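Local atomic coordinates of cephalosporin hydroxylase CMCI (Streptomyces clavuligerus, PDB entry 2BM8), a protein that probably takes part in the 7-alpha-methoxylation of the cephalosporin nucleus during cephamycin biosynthesis, and has a methyltransferase-like Rossmann fold. Residues F166-K170 with Y203-F207; D209-D214 with V228-V232. The protein carries 3 engineered substitutions. All coordinates share one frame. Numbering follows the deposited sequence.

Contact 1 of 2, residues F166-K170 with Y203-F207; sequences FNIMK and YLGAF
Residues 166-170 are regular alpha-helix, inside helix 165-175. The facing segment, 203-207, includes residues of helix 197-205; Phe207 has phi/psi of -89/18. CA atoms lie 7.4 Å apart for Phe166 and Tyr203 and 8.2 Å for Lys170 and Phe207. No hydrogen bond joins the segments. The contact is apolar and buries 308 Å². Phe166 points toward the partner with chi1 m. Its ring face receives Tyr203 CB, 3.9 Å from the centroid, in a CH-pi contact. It also receives the edge of the Tyr203 ring in a T-shaped pair, with centroids 5.4 Å apart and planes at 79°. Tyr203 OH is hydrogen-bonded to Gln10 of the second subunit. Phe166 CD2 also lies 4.0 Å from Phe207 CE1. The family has a Rossmann-like methyltransferase fold, and here two of its helices on one side of the central sheet meet through aromatic rings. Met169, one turn on, also points toward the partner. Its CE sits over the Phe207 face, 3.5 Å from the centroid, and its SD lies 4.7 Å from that centroid, a Met-aromatic contact. Met169 CE also reaches Leu204 CD2 at 4.1 Å. Lys170 contributes mainly backbone: its N is 3.7 Å from Phe207 CE2, at the ring edge, while its side chain leads away.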
loop_
_atom_site.group_PDB
_atom_site.type_symbol
_atom_site.label_atom_id
_atom_site.label_comp_id
_atom_site.label_asym_id
_atom_site.label_seq_id
_atom_site.Cartn_x
_atom_site.Cartn_y
_atom_site.Cartn_z
ATOM N N PHE B 166 -29.148 14.671 15.268
ATOM C CA PHE B 166 -30.117 15.124 14.279
ATOM C C PHE B 166 -31.197 16.009 14.880
ATOM O O PHE B 166 -31.596 16.991 14.255
ATOM C CB PHE B 166 -30.725 13.938 13.533
ATOM C CG PHE B 166 -29.745 13.256 12.635
ATOM C CD1 PHE B 166 -29.207 12.021 12.978
ATOM C CD2 PHE B 166 -29.328 13.868 11.464
ATOM C CE1 PHE B 166 -28.297 11.399 12.152
ATOM C CE2 PHE B 166 -28.408 13.252 10.639
ATOM C CZ PHE B 166 -27.891 12.018 10.982
ATOM N N ASN B 167 -31.653 15.672 16.089
ATOM C CA ASN B 167 -32.606 16.518 16.812
ATOM C C ASN B 167 -32.009 17.871 17.164
ATOM O O ASN B 167 -32.667 18.891 17.016
ATOM C CB ASN B 167 -33.125 15.819 18.084
ATOM C CG ASN B 167 -34.367 14.942 17.821
ATOM O OD1 ASN B 167 -35.288 15.347 17.110
ATOM N ND2 ASN B 167 -34.384 13.741 18.403
ATOM N N ILE B 168 -30.754 17.879 17.603
ATOM C CA ILE B 168 -30.044 19.119 17.919
ATOM C C ILE B 168 -29.855 19.947 16.657
ATOM O O ILE B 168 -29.891 21.169 16.703
ATOM C CB ILE B 168 -28.673 18.810 18.567
ATOM C CG1 ILE B 168 -28.848 18.132 19.920
ATOM C CG2 ILE B 168 -27.856 20.078 18.756
ATOM C CD1 ILE B 168 -27.584 17.423 20.388
ATOM N N MET B 169 -29.658 19.264 15.533
ATOM C CA MET B 169 -29.544 19.909 14.212
ATOM C C MET B 169 -30.832 20.600 13.792
ATOM O O MET B 169 -30.783 21.689 13.251
ATOM C CB MET B 169 -29.172 18.888 13.131
ATOM C CG MET B 169 -28.137 19.363 12.129
ATOM S SD MET B 169 -27.280 17.947 11.394
ATOM C CE MET B 169 -28.059 17.867 9.827
ATOM N N LYS B 170 -31.968 19.942 14.021
ATOM C CA LYS B 170 -33.278 20.502 13.709
ATOM C C LYS B 170 -33.513 21.745 14.576
ATOM O O LYS B 170 -34.010 22.772 14.095
ATOM C CB LYS B 170 -34.382 19.446 13.922
ATOM C CG LYS B 170 -35.859 19.980 14.059
ATOM C CD LYS B 170 -36.794 18.891 14.630
ATOM C CE LYS B 170 -38.210 19.398 14.952
ATOM N NZ LYS B 170 -38.680 19.106 16.363
ATOM N N TYR B 203 -31.836 10.705 6.827
ATOM C CA TYR B 203 -31.820 11.729 7.870
ATOM C C TYR B 203 -31.047 12.974 7.446
ATOM O O TYR B 203 -31.525 14.088 7.624
ATOM C CB TYR B 203 -31.213 11.184 9.162
ATOM C CG TYR B 203 -32.051 10.165 9.917
ATOM C CD1 TYR B 203 -31.630 9.690 11.153
ATOM C CD2 TYR B 203 -33.241 9.670 9.407
ATOM C CE1 TYR B 203 -32.364 8.755 11.855
ATOM C CE2 TYR B 203 -33.986 8.727 10.109
ATOM C CZ TYR B 203 -33.537 8.277 11.332
ATOM O OH TYR B 203 -34.271 7.350 12.032
ATOM N N LEU B 204 -29.843 12.779 6.913
ATOM C CA LEU B 204 -29.044 13.881 6.371
ATOM C C LEU B 204 -29.790 14.530 5.224
ATOM O O LEU B 204 -29.875 15.749 5.154
ATOM C CB LEU B 204 -27.671 13.409 5.865
ATOM C CG LEU B 204 -26.370 14.079 6.350
ATOM C CD1 LEU B 204 -25.321 14.078 5.218
ATOM C CD2 LEU B 204 -26.551 15.483 6.910
ATOM N N GLY B 205 -30.333 13.701 4.335
ATOM C CA GLY B 205 -31.080 14.164 3.178
ATOM C C GLY B 205 -32.311 15.004 3.502
ATOM O O GLY B 205 -32.753 15.803 2.674
ATOM N N ALA B 206 -32.866 14.823 4.699
ATOM C CA ALA B 206 -34.023 15.588 5.150
ATOM C C ALA B 206 -33.686 17.078 5.325
ATOM O O ALA B 206 -34.568 17.934 5.193
ATOM C CB ALA B 206 -34.551 15.010 6.459
ATOM N N PHE B 207 -32.419 17.370 5.625
ATOM C CA PHE B 207 -31.942 18.741 5.813
ATOM C C PHE B 207 -31.452 19.439 4.531
ATOM O O PHE B 207 -30.749 20.442 4.621
ATOM C CB PHE B 207 -30.790 18.759 6.828
ATOM C CG PHE B 207 -31.202 18.391 8.222
ATOM C CD1 PHE B 207 -31.331 17.066 8.583
ATOM C CD2 PHE B 207 -31.445 19.374 9.170
ATOM C CE1 PHE B 207 -31.699 16.715 9.845
ATOM C CE2 PHE B 207 -31.811 19.039 10.447
ATOM C CZ PHE B 207 -31.944 17.704 10.790
#

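Contact 2 of 2, residues D209-D214 with V228-V232; sequences DVLSMD and VLRRV
Strand 211-214 runs antiparallel to strand 228-231, with axes 4.5 Å apart at closest and directions at 137°, a marked twist. Arg230 and Ser212 form the hydrogen-bonded pair: Ser212 N to Arg230 O and Arg230 N to Ser212 O are both 3.0 Å. Their side chains share one face of the sheet. Both have chi1 p, and Ser212 OG lies 3.7 Å from Arg230 CG. Asp35 of the third subunit binds both polar ends. These are strands six and seven of the methyltransferase-like sheet, order 3-2-1-4-5-7-6, with 211-214 outermost within the chain. Asp214 N donates to Val228 O at 3.0 Å. With chi1 t, Asp214 OD2 comes 3.7 Å from Arg230 NH1, a long salt bridge out of the guanidinium plane; OD2 also hydrogen-bonds Tyr182. On the other face, Leu211-Arg231 and Met213-Leu229 are non-hydrogen-bonded pairs, CA to CA 4.8 and 4.5 Å. A weak bond from Val232 N to Val210 O, 3.3 Å, continues the pairing.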
loop_
_atom_site.group_PDB
_atom_site.type_symbol
_atom_site.label_atom_id
_atom_site.label_comp_id
_atom_site.label_asym_id
_atom_site.label_seq_id
_atom_site.Cartn_x
_atom_site.Cartn_y
_atom_site.Cartn_z
ATOM N N ASP B 209 -32.817 21.385 2.233
ATOM C CA ASP B 209 -33.275 22.726 1.864
ATOM C C ASP B 209 -32.619 23.791 2.722
ATOM O O ASP B 209 -32.787 24.983 2.451
ATOM C CB ASP B 209 -34.795 22.829 1.974
ATOM C CG ASP B 209 -35.501 21.824 1.092
ATOM O OD1 ASP B 209 -35.322 21.911 -0.151
ATOM O OD2 ASP B 209 -36.229 20.905 1.556
ATOM N N VAL B 210 -31.878 23.350 3.743
ATOM C CA VAL B 210 -31.359 24.223 4.785
ATOM C C VAL B 210 -29.863 24.093 5.077
ATOM O O VAL B 210 -29.281 25.008 5.622
ATOM C CB VAL B 210 -32.128 24.005 6.110
ATOM C CG1 VAL B 210 -33.583 24.444 5.952
ATOM C CG2 VAL B 210 -32.050 22.558 6.573
ATOM N N LEU B 211 -29.247 22.964 4.741
ATOM C CA LEU B 211 -27.831 22.743 5.014
ATOM C C LEU B 211 -27.142 22.137 3.794
ATOM O O LEU B 211 -27.719 21.305 3.088
ATOM C CB LEU B 211 -27.646 21.819 6.220
ATOM C CG LEU B 211 -27.942 22.370 7.620
ATOM C CD1 LEU B 211 -27.862 21.244 8.645
ATOM C CD2 LEU B 211 -26.996 23.488 7.996
ATOM N N SER B 212 -25.914 22.576 3.551
ATOM C CA SER B 212 -25.090 22.081 2.460
ATOM C C SER B 212 -23.837 21.458 3.061
ATOM O O SER B 212 -23.445 21.824 4.161
ATOM C CB SER B 212 -24.664 23.237 1.547
ATOM O OG SER B 212 -23.543 23.947 2.116
ATOM N N MET B 213 -23.219 20.523 2.353
ATOM C CA MET B 213 -21.870 20.093 2.695
ATOM C C MET B 213 -20.872 21.022 2.006
ATOM O O MET B 213 -20.871 21.142 0.778
ATOM C CB MET B 213 -21.619 18.655 2.264
ATOM C CG MET B 213 -20.237 18.161 2.636
ATOM S SD MET B 213 -20.097 16.381 2.618
ATOM C CE MET B 213 -20.724 16.014 0.981
ATOM N N ASP B 214 -20.024 21.675 2.799
ATOM C CA ASP B 214 -19.042 22.613 2.287
ATOM C C ASP B 214 -17.825 21.868 1.761
ATOM O O ASP B 214 -17.014 21.383 2.523
ATOM C CB ASP B 214 -18.627 23.578 3.388
ATOM C CG ASP B 214 -17.691 24.660 2.894
ATOM O OD1 ASP B 214 -17.201 24.566 1.755
ATOM O OD2 ASP B 214 -17.385 25.649 3.575
ATOM N N VAL B 228 -18.771 18.627 7.423
ATOM C CA VAL B 228 -18.764 20.077 7.537
ATOM C C VAL B 228 -19.981 20.616 6.803
ATOM O O VAL B 228 -20.024 20.601 5.574
ATOM C CB VAL B 228 -17.473 20.683 6.926
ATOM C CG1 VAL B 228 -17.480 22.216 7.026
ATOM C CG2 VAL B 228 -16.234 20.110 7.598
ATOM N N LEU B 229 -20.986 21.060 7.555
ATOM C CA LEU B 229 -22.210 21.588 6.963
ATOM C C LEU B 229 -22.360 23.067 7.256
ATOM O O LEU B 229 -21.866 23.548 8.259
ATOM C CB LEU B 229 -23.426 20.846 7.510
ATOM C CG LEU B 229 -23.273 19.341 7.679
ATOM C CD1 LEU B 229 -24.553 18.771 8.242
ATOM C CD2 LEU B 229 -22.917 18.685 6.348
ATOM N N ARG B 230 -23.037 23.796 6.381
ATOM C CA ARG B 230 -23.406 25.171 6.699
ATOM C C ARG B 230 -24.792 25.559 6.195
ATOM O O ARG B 230 -25.400 24.883 5.381
ATOM C CB ARG B 230 -22.343 26.157 6.204
ATOM C CG ARG B 230 -22.026 26.057 4.749
ATOM C CD ARG B 230 -21.135 27.179 4.233
ATOM N NE ARG B 230 -21.272 27.332 2.785
ATOM C CZ ARG B 230 -20.417 27.989 2.012
ATOM N NH1 ARG B 230 -19.349 28.581 2.529
ATOM N NH2 ARG B 230 -20.625 28.058 0.708
ATOM N N ARG B 231 -25.276 26.674 6.713
ATOM C CA ARG B 231 -26.601 27.156 6.412
ATOM C C ARG B 231 -26.616 27.846 5.046
ATOM O O ARG B 231 -25.939 28.847 4.847
ATOM C CB ARG B 231 -27.046 28.123 7.517
ATOM C CG ARG B 231 -28.351 27.759 8.155
ATOM C CD ARG B 231 -29.447 27.698 7.171
ATOM N NE ARG B 231 -30.753 27.956 7.747
ATOM C CZ ARG B 231 -31.855 28.023 7.025
ATOM N NH1 ARG B 231 -31.797 27.848 5.712
ATOM N NH2 ARG B 231 -33.015 28.255 7.612
ATOM N N VAL B 232 -27.374 27.276 4.112
ATOM C CA VAL B 232 -27.579 27.848 2.767
ATOM C C VAL B 232 -28.607 28.986 2.852
ATOM O O VAL B 232 -29.407 29.041 3.805
ATOM C CB VAL B 232 -28.059 26.753 1.761
ATOM C CG1 VAL B 232 -28.412 27.330 0.376
ATOM C CG2 VAL B 232 -27.009 25.695 1.615
#

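Overall arrangement
The two contacts follow one another along the chain, since helix 197-205 leads into strand 211-214. Their centres are about 11 Å apart. The helices of contact 1 lie against the sheet face that bears Leu211 and Leu229 in contact 2. Met169 CE reaches Leu211 CD1 at 3.6 Å and Leu229 CD1 at 4.0 Å. Leu204 CD2 is 4.1 Å from Leu229 CD1. Both contacts lie at subunit interfaces. Trp41 and Leu38 of the third subunit pack on each of them, and an antiparallel strand of that subunit pairs at Met213, so the sheet runs on between chains. The second subunit also touches both.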